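Local coordinates for protein BB_2cx5_001 (Thermus thermophilus, PDB 3RI0) that serves as a computationally designed epitope scaffold, built to present a grafted linear HIV epitope on an aminoacyl-tRNA editing-domain fold, at residues Gln38-Ser50 and Asp118-Gly130. The protein carries 6 engineered substitutions. Sequence-based numbering, arbitrary orientation.
Sequences QAVGAEVGQIVKS and DLLGYPEVWAAGG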
ATOM      1  N   GLN A  38     -15.516   4.510  -4.066  1.00 33.62           N
ATOM      2  CA  GLN A  38     -16.959   4.602  -4.273  1.00 34.21           C
ATOM      3  C   GLN A  38     -17.583   3.213  -4.327  1.00 32.95           C
ATOM      4  O   GLN A  38     -18.603   2.965  -3.691  1.00 33.82           O
ATOM      5  CB  GLN A  38     -17.264   5.361  -5.571  1.00 35.88           C
ATOM      6  CG  GLN A  38     -18.755   5.426  -5.919  1.00 39.10           C
ATOM      7  CD  GLN A  38     -19.489   6.574  -5.251  1.00 41.10           C
ATOM      8  OE1 GLN A  38     -19.306   6.846  -4.063  1.00 43.95           O
ATOM      9  NE2 GLN A  38     -20.341   7.249  -6.017  1.00 39.81           N
ATOM     10  N   ALA A  39     -16.956   2.313  -5.081  1.00 31.47           N
ATOM     11  CA  ALA A  39     -17.451   0.941  -5.241  1.00 29.99           C
ATOM     12  C   ALA A  39     -17.684   0.207  -3.925  1.00 29.17           C
ATOM     13  O   ALA A  39     -18.622  -0.575  -3.806  1.00 30.66           O
ATOM     14  CB  ALA A  39     -16.497   0.137  -6.113  1.00 28.98           C
ATOM     15  N   VAL A  40     -16.838   0.461  -2.933  1.00 27.72           N
ATOM     16  CA  VAL A  40     -16.955  -0.210  -1.641  1.00 25.62           C
ATOM     17  C   VAL A  40     -17.531   0.703  -0.558  1.00 25.57           C
ATOM     18  O   VAL A  40     -17.580   0.344   0.617  1.00 22.01           O
ATOM     19  CB  VAL A  40     -15.575  -0.761  -1.178  1.00 25.92           C
ATOM     20  CG1 VAL A  40     -15.028  -1.727  -2.222  1.00 26.20           C
ATOM     21  CG2 VAL A  40     -14.589   0.371  -0.968  1.00 24.38           C
ATOM     22  N   GLY A  41     -17.958   1.893  -0.966  1.00 25.78           N
ATOM     23  CA  GLY A  41     -18.557   2.831  -0.033  1.00 25.36           C
ATOM     24  C   GLY A  41     -17.629   3.502   0.957  1.00 25.74           C
ATOM     25  O   GLY A  41     -18.073   3.885   2.034  1.00 27.06           O
ATOM     26  N   ALA A  42     -16.353   3.654   0.615  1.00 25.38           N
ATOM     27  CA  ALA A  42     -15.404   4.300   1.524  1.00 24.62           C
ATOM     28  C   ALA A  42     -15.030   5.685   1.009  1.00 24.27           C
ATOM     29  O   ALA A  42     -15.370   6.045  -0.120  1.00 24.82           O
ATOM     30  CB  ALA A  42     -14.144   3.445   1.656  1.00 22.40           C
ATOM     31  N   GLU A  43     -14.357   6.472   1.846  1.00 24.05           N
ATOM     32  CA  GLU A  43     -13.888   7.796   1.435  1.00 22.62           C
ATOM     33  C   GLU A  43     -12.542   7.548   0.783  1.00 21.85           C
ATOM     34  O   GLU A  43     -11.877   6.552   1.088  1.00 21.79           O
ATOM     35  CB  GLU A  43     -13.649   8.707   2.628  1.00 24.79           C
ATOM     36  CG  GLU A  43     -14.877   9.248   3.302  1.00 30.08           C
ATOM     37  CD  GLU A  43     -14.518  10.027   4.554  1.00 33.55           C
ATOM     38  OE1 GLU A  43     -15.358  10.081   5.478  1.00 35.94           O
ATOM     39  OE2 GLU A  43     -13.392  10.584   4.611  1.00 35.22           O
ATOM     40  N   VAL A  44     -12.121   8.451  -0.093  1.00 19.86           N
ATOM     41  CA  VAL A  44     -10.842   8.278  -0.753  1.00 19.64           C
ATOM     42  C   VAL A  44      -9.681   8.275   0.247  1.00 18.81           C
ATOM     43  O   VAL A  44      -8.651   7.657   0.010  1.00 17.63           O
ATOM     44  CB  VAL A  44     -10.601   9.372  -1.802  1.00 19.69           C
ATOM     45  CG1 VAL A  44     -10.201  10.671  -1.125  1.00 20.47           C
ATOM     46  CG2 VAL A  44      -9.524   8.903  -2.772  1.00 19.97           C
ATOM     47  N   GLY A  45      -9.855   8.953   1.373  1.00 18.30           N
ATOM     48  CA  GLY A  45      -8.794   8.977   2.366  1.00 19.28           C
ATOM     49  C   GLY A  45      -8.547   7.621   3.008  1.00 19.82           C
ATOM     50  O   GLY A  45      -7.516   7.408   3.656  1.00 18.24           O
ATOM     51  N   GLN A  46      -9.494   6.704   2.830  1.00 18.66           N
ATOM     52  CA  GLN A  46      -9.378   5.369   3.394  1.00 20.25           C
ATOM     53  C   GLN A  46      -8.578   4.430   2.503  1.00 19.66           C
ATOM     54  O   GLN A  46      -8.156   3.366   2.944  1.00 19.30           O
ATOM     55  CB  GLN A  46     -10.766   4.771   3.660  1.00 20.91           C
ATOM     56  CG  GLN A  46     -11.478   5.390   4.859  1.00 19.59           C
ATOM     57  CD  GLN A  46     -12.898   4.864   5.024  1.00 23.10           C
ATOM     58  OE1 GLN A  46     -13.788   5.185   4.225  1.00 20.92           O
ATOM     59  NE2 GLN A  46     -13.118   4.048   6.055  1.00 20.89           N
ATOM     60  N   ILE A  47      -8.373   4.813   1.249  1.00 19.37           N
ATOM     61  CA  ILE A  47      -7.596   3.985   0.342  1.00 19.23           C
ATOM     62  C   ILE A  47      -6.118   4.113   0.699  1.00 20.24           C
ATOM     63  O   ILE A  47      -5.618   5.218   0.928  1.00 20.04           O
ATOM     64  CB  ILE A  47      -7.781   4.407  -1.132  1.00 19.57           C
ATOM     65  CG1 ILE A  47      -9.254   4.277  -1.539  1.00 20.17           C
ATOM     66  CG2 ILE A  47      -6.890   3.536  -2.037  1.00 20.60           C
ATOM     67  CD1 ILE A  47      -9.798   2.878  -1.471  1.00 18.47           C
ATOM     68  N   VAL A  48      -5.429   2.980   0.738  1.00 18.72           N
ATOM     69  CA  VAL A  48      -4.021   2.956   1.067  1.00 17.29           C
ATOM     70  C   VAL A  48      -3.168   2.767  -0.178  1.00 18.51           C
ATOM     71  O   VAL A  48      -3.301   1.766  -0.882  1.00 19.61           O
ATOM     72  CB  VAL A  48      -3.698   1.796   2.027  1.00 19.09           C
ATOM     73  CG1 VAL A  48      -2.248   1.910   2.507  1.00 16.96           C
ATOM     74  CG2 VAL A  48      -4.678   1.800   3.210  1.00 19.66           C
ATOM     75  N   LYS A  49      -2.293   3.730  -0.443  1.00 16.05           N
ATOM     76  CA  LYS A  49      -1.372   3.658  -1.584  1.00 15.66           C
ATOM     77  C   LYS A  49      -0.029   3.135  -1.065  1.00 15.68           C
ATOM     78  O   LYS A  49       0.537   3.690  -0.121  1.00 16.26           O
ATOM     79  CB  LYS A  49      -1.171   5.045  -2.194  1.00 15.04           C
ATOM     80  CG  LYS A  49      -2.440   5.642  -2.809  1.00 17.70           C
ATOM     81  CD  LYS A  49      -2.210   7.052  -3.336  1.00 19.17           C
ATOM     82  CE  LYS A  49      -1.663   7.976  -2.243  1.00 21.30           C
ATOM     83  NZ  LYS A  49      -1.518   9.377  -2.726  1.00 23.96           N
ATOM     84  N   SER A  50       0.472   2.061  -1.665  1.00 16.27           N
ATOM     85  CA  SER A  50       1.746   1.476  -1.251  1.00 16.96           C
ATOM     86  C   SER A  50       2.849   1.956  -2.184  1.00 18.97           C
ATOM     87  O   SER A  50       3.124   1.327  -3.221  1.00 17.89           O
ATOM     88  CB  SER A  50       1.655  -0.053  -1.280  1.00 16.77           C
ATOM     89  OG  SER A  50       0.650  -0.522  -0.397  1.00 13.75           O
ATOM     90  N   ASP A 118      -2.515   9.761   9.080  1.00 24.90           N
ATOM     91  CA  ASP A 118      -3.922  10.007   8.778  1.00 25.79           C
ATOM     92  C   ASP A 118      -4.713   8.719   8.576  1.00 25.63           C
ATOM     93  O   ASP A 118      -5.935   8.716   8.703  1.00 24.98           O
ATOM     94  CB  ASP A 118      -4.070  10.899   7.541  1.00 27.03           C
ATOM     95  CG  ASP A 118      -3.689  12.351   7.816  1.00 27.96           C
ATOM     96  OD1 ASP A 118      -3.374  12.685   8.984  1.00 29.12           O
ATOM     97  OD2 ASP A 118      -3.701  13.158   6.863  1.00 24.53           O
ATOM     98  N   LEU A 119      -4.031   7.623   8.261  1.00 25.32           N
ATOM     99  CA  LEU A 119      -4.721   6.349   8.062  1.00 26.05           C
ATOM    100  C   LEU A 119      -5.276   5.800   9.378  1.00 25.81           C
ATOM    101  O   LEU A 119      -6.292   5.106   9.382  1.00 24.95           O
ATOM    102  CB  LEU A 119      -3.779   5.323   7.421  1.00 23.98           C
ATOM    103  CG  LEU A 119      -3.471   5.531   5.934  1.00 25.15           C
ATOM    104  CD1 LEU A 119      -2.417   4.534   5.470  1.00 23.34           C
ATOM    105  CD2 LEU A 119      -4.752   5.361   5.123  1.00 25.50           C
ATOM    106  N   LEU A 120      -4.622   6.124  10.492  1.00 27.39           N
ATOM    107  CA  LEU A 120      -5.083   5.652  11.801  1.00 28.62           C
ATOM    108  C   LEU A 120      -6.400   6.354  12.135  1.00 28.29           C
ATOM    109  O   LEU A 120      -7.093   5.993  13.084  1.00 27.68           O
ATOM    110  CB  LEU A 120      -4.049   5.969  12.886  1.00 29.49           C
ATOM    111  CG  LEU A 120      -2.592   5.541  12.682  1.00 28.97           C
ATOM    112  CD1 LEU A 120      -1.772   5.959  13.884  1.00 28.77           C
ATOM    113  CD2 LEU A 120      -2.504   4.047  12.485  1.00 29.95           C
ATOM    114  N   GLY A 121      -6.743   7.348  11.318  1.00 28.90           N
ATOM    115  CA  GLY A 121      -7.959   8.112  11.527  1.00 27.47           C
ATOM    116  C   GLY A 121      -9.269   7.420  11.190  1.00 27.75           C
ATOM    117  O   GLY A 121     -10.337   8.001  11.388  1.00 27.34           O
ATOM    118  N   TYR A 122      -9.219   6.192  10.686  1.00 26.63           N
ATOM    119  CA  TYR A 122     -10.455   5.497  10.351  1.00 24.91           C
ATOM    120  C   TYR A 122     -10.607   4.166  11.063  1.00 25.22           C
ATOM    121  O   TYR A 122      -9.642   3.621  11.597  1.00 26.12           O
ATOM    122  CB  TYR A 122     -10.535   5.253   8.846  1.00 23.90           C
ATOM    123  CG  TYR A 122     -10.333   6.477   7.984  1.00 22.89           C
ATOM    124  CD1 TYR A 122      -9.063   6.836   7.541  1.00 22.85           C
ATOM    125  CD2 TYR A 122     -11.415   7.258   7.586  1.00 22.51           C
ATOM    126  CE1 TYR A 122      -8.875   7.937   6.712  1.00 21.75           C
ATOM    127  CE2 TYR A 122     -11.242   8.361   6.760  1.00 21.83           C
ATOM    128  CZ  TYR A 122      -9.963   8.691   6.323  1.00 22.30           C
ATOM    129  OH  TYR A 122      -9.774   9.746   5.461  1.00 21.89           O
ATOM    130  N   PRO A 123     -11.842   3.633  11.091  1.00 24.96           N
ATOM    131  CA  PRO A 123     -12.136   2.348  11.732  1.00 24.93           C
ATOM    132  C   PRO A 123     -11.611   1.207  10.860  1.00 24.21           C
ATOM    133  O   PRO A 123     -11.392   0.090  11.326  1.00 25.06           O
ATOM    134  CB  PRO A 123     -13.661   2.363  11.852  1.00 24.69           C
ATOM    135  CG  PRO A 123     -14.084   3.209  10.700  1.00 25.33           C
ATOM    136  CD  PRO A 123     -13.090   4.338  10.749  1.00 24.95           C
ATOM    137  N   GLU A 124     -11.418   1.498   9.579  1.00 23.18           N
ATOM    138  CA  GLU A 124     -10.882   0.515   8.647  1.00 22.46           C
ATOM    139  C   GLU A 124     -10.452   1.207   7.363  1.00 20.81           C
ATOM    140  O   GLU A 124     -10.966   2.272   7.029  1.00 20.28           O
ATOM    141  CB  GLU A 124     -11.908  -0.574   8.324  1.00 24.98           C
ATOM    142  CG  GLU A 124     -12.683  -0.311   7.056  1.00 30.30           C
ATOM    143  CD  GLU A 124     -14.109   0.062   7.316  1.00 34.80           C
ATOM    144  OE1 GLU A 124     -14.883  -0.830   7.735  1.00 38.81           O
ATOM    145  OE2 GLU A 124     -14.459   1.242   7.111  1.00 37.27           O
ATOM    146  N   VAL A 125      -9.509   0.594   6.649  1.00 19.77           N
ATOM    147  CA  VAL A 125      -8.993   1.147   5.399  1.00 17.06           C
ATOM    148  C   VAL A 125      -8.958   0.052   4.331  1.00 17.30           C
ATOM    149  O   VAL A 125      -9.058  -1.140   4.648  1.00 14.80           O
ATOM    150  CB  VAL A 125      -7.558   1.722   5.590  1.00 16.41           C
ATOM    151  CG1 VAL A 125      -7.598   2.985   6.441  1.00 16.72           C
ATOM    152  CG2 VAL A 125      -6.673   0.696   6.259  1.00 17.40           C
ATOM    153  N   TRP A 126      -8.825   0.461   3.071  1.00 16.56           N
ATOM    154  CA  TRP A 126      -8.770  -0.475   1.951  1.00 15.35           C
ATOM    155  C   TRP A 126      -7.443  -0.362   1.199  1.00 15.44           C
ATOM    156  O   TRP A 126      -7.096   0.709   0.679  1.00 15.31           O
ATOM    157  CB  TRP A 126      -9.929  -0.220   0.989  1.00 15.56           C
ATOM    158  CG  TRP A 126     -11.281  -0.436   1.603  1.00 16.57           C
ATOM    159  CD1 TRP A 126     -11.985   0.438   2.389  1.00 16.49           C
ATOM    160  CD2 TRP A 126     -12.078  -1.619   1.515  1.00 17.54           C
ATOM    161  NE1 TRP A 126     -13.167  -0.130   2.792  1.00 17.74           N
ATOM    162  CE2 TRP A 126     -13.251  -1.395   2.270  1.00 18.62           C
ATOM    163  CE3 TRP A 126     -11.911  -2.855   0.874  1.00 18.40           C
ATOM    164  CZ2 TRP A 126     -14.260  -2.361   2.395  1.00 18.46           C
ATOM    165  CZ3 TRP A 126     -12.908  -3.813   0.996  1.00 18.85           C
ATOM    166  CH2 TRP A 126     -14.071  -3.560   1.755  1.00 19.64           C
ATOM    167  N   ALA A 127      -6.717  -1.475   1.131  1.00 13.37           N
ATOM    168  CA  ALA A 127      -5.428  -1.529   0.453  1.00 13.55           C
ATOM    169  C   ALA A 127      -5.562  -2.236  -0.882  1.00 13.92           C
ATOM    170  O   ALA A 127      -6.508  -2.992  -1.102  1.00 13.21           O
ATOM    171  CB  ALA A 127      -4.408  -2.265   1.323  1.00 14.07           C
ATOM    172  N   ALA A 128      -4.597  -2.008  -1.764  1.00 12.74           N
ATOM    173  CA  ALA A 128      -4.608  -2.606  -3.095  1.00 14.37           C
ATOM    174  C   ALA A 128      -4.399  -4.131  -3.076  1.00 13.93           C
ATOM    175  O   ALA A 128      -3.630  -4.658  -2.276  1.00 14.23           O
ATOM    176  CB  ALA A 128      -3.550  -1.940  -3.960  1.00 15.34           C
ATOM    177  N   GLY A 129      -5.091  -4.829  -3.970  1.00 13.30           N
ATOM    178  CA  GLY A 129      -4.988  -6.275  -4.024  1.00 14.99           C
ATOM    179  C   GLY A 129      -4.194  -6.859  -5.185  1.00 15.62           C
ATOM    180  O   GLY A 129      -4.478  -7.978  -5.618  1.00 17.37           O
ATOM    181  N   GLY A 130      -3.204  -6.127  -5.691  1.00 16.24           N
ATOM    182  CA  GLY A 130      -2.402  -6.645  -6.790  1.00 18.08           C
ATOM    183  C   GLY A 130      -2.664  -5.981  -8.135  1.00 20.49           C
ATOM    184  O   GLY A 130      -1.871  -6.121  -9.072  1.00 20.74           O
TER
HETATM  185  O   HOH W   1      -1.926  -0.712  -1.406  1.00 18.96           O
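Trp126 is gripped by two backbone bonds of parallel pairing: its N donates to Gln46 O (3.0 Å) and its O accepts the N-H of Val48 (2.8 Å). A CA-H...O contact from Ile47 reaches the same Trp126 carbonyl. The axes of 47-50 and 125-128 stand 34° apart, and beyond the direct bonds a water bridges the strands, donating to Val48 O, accepting from Ala128 N and also bonding Ser50 OG.

Side-chain polar bonding centres on Gln46, whose amide is held at both ends. OE1 receives Glu43 N in the carbonyl plane, while NE2 gives a bent bond to Glu124 O (3.0 Å, 140°) and a weak one to Glu124 OE2. With CG beside its own backbone N (chi1 -73°) and the chain extended beyond it, Gln46 lies across Tyr122 and lays CG over one ring face, 3.5 Å from the centroid. Glu43 OE2 comes to the edge of that ring, and the hydroxyl abuts Gly45 CA.

A second CH-pi contact sets Val40 CG2 squarely over Trp126, 3.9 Å from the centroid of its five-membered ring, with Ala42 CB beside CD1. On the sheet face carrying Ile47 and Trp126, Ile47 CD1 meets Trp126 CB; on that of Val48 and Ala127, Val48 packs against Leu119 and Ala127, its CG2 3.7 Å from Val125 CB.

Strand 125-128 also pairs antiparallel with strand 134-138, so the contact illustrates how a short interior strand joins neighbours of opposite direction within the mixed sheet of an aminoacyl-tRNA editing-domain fold.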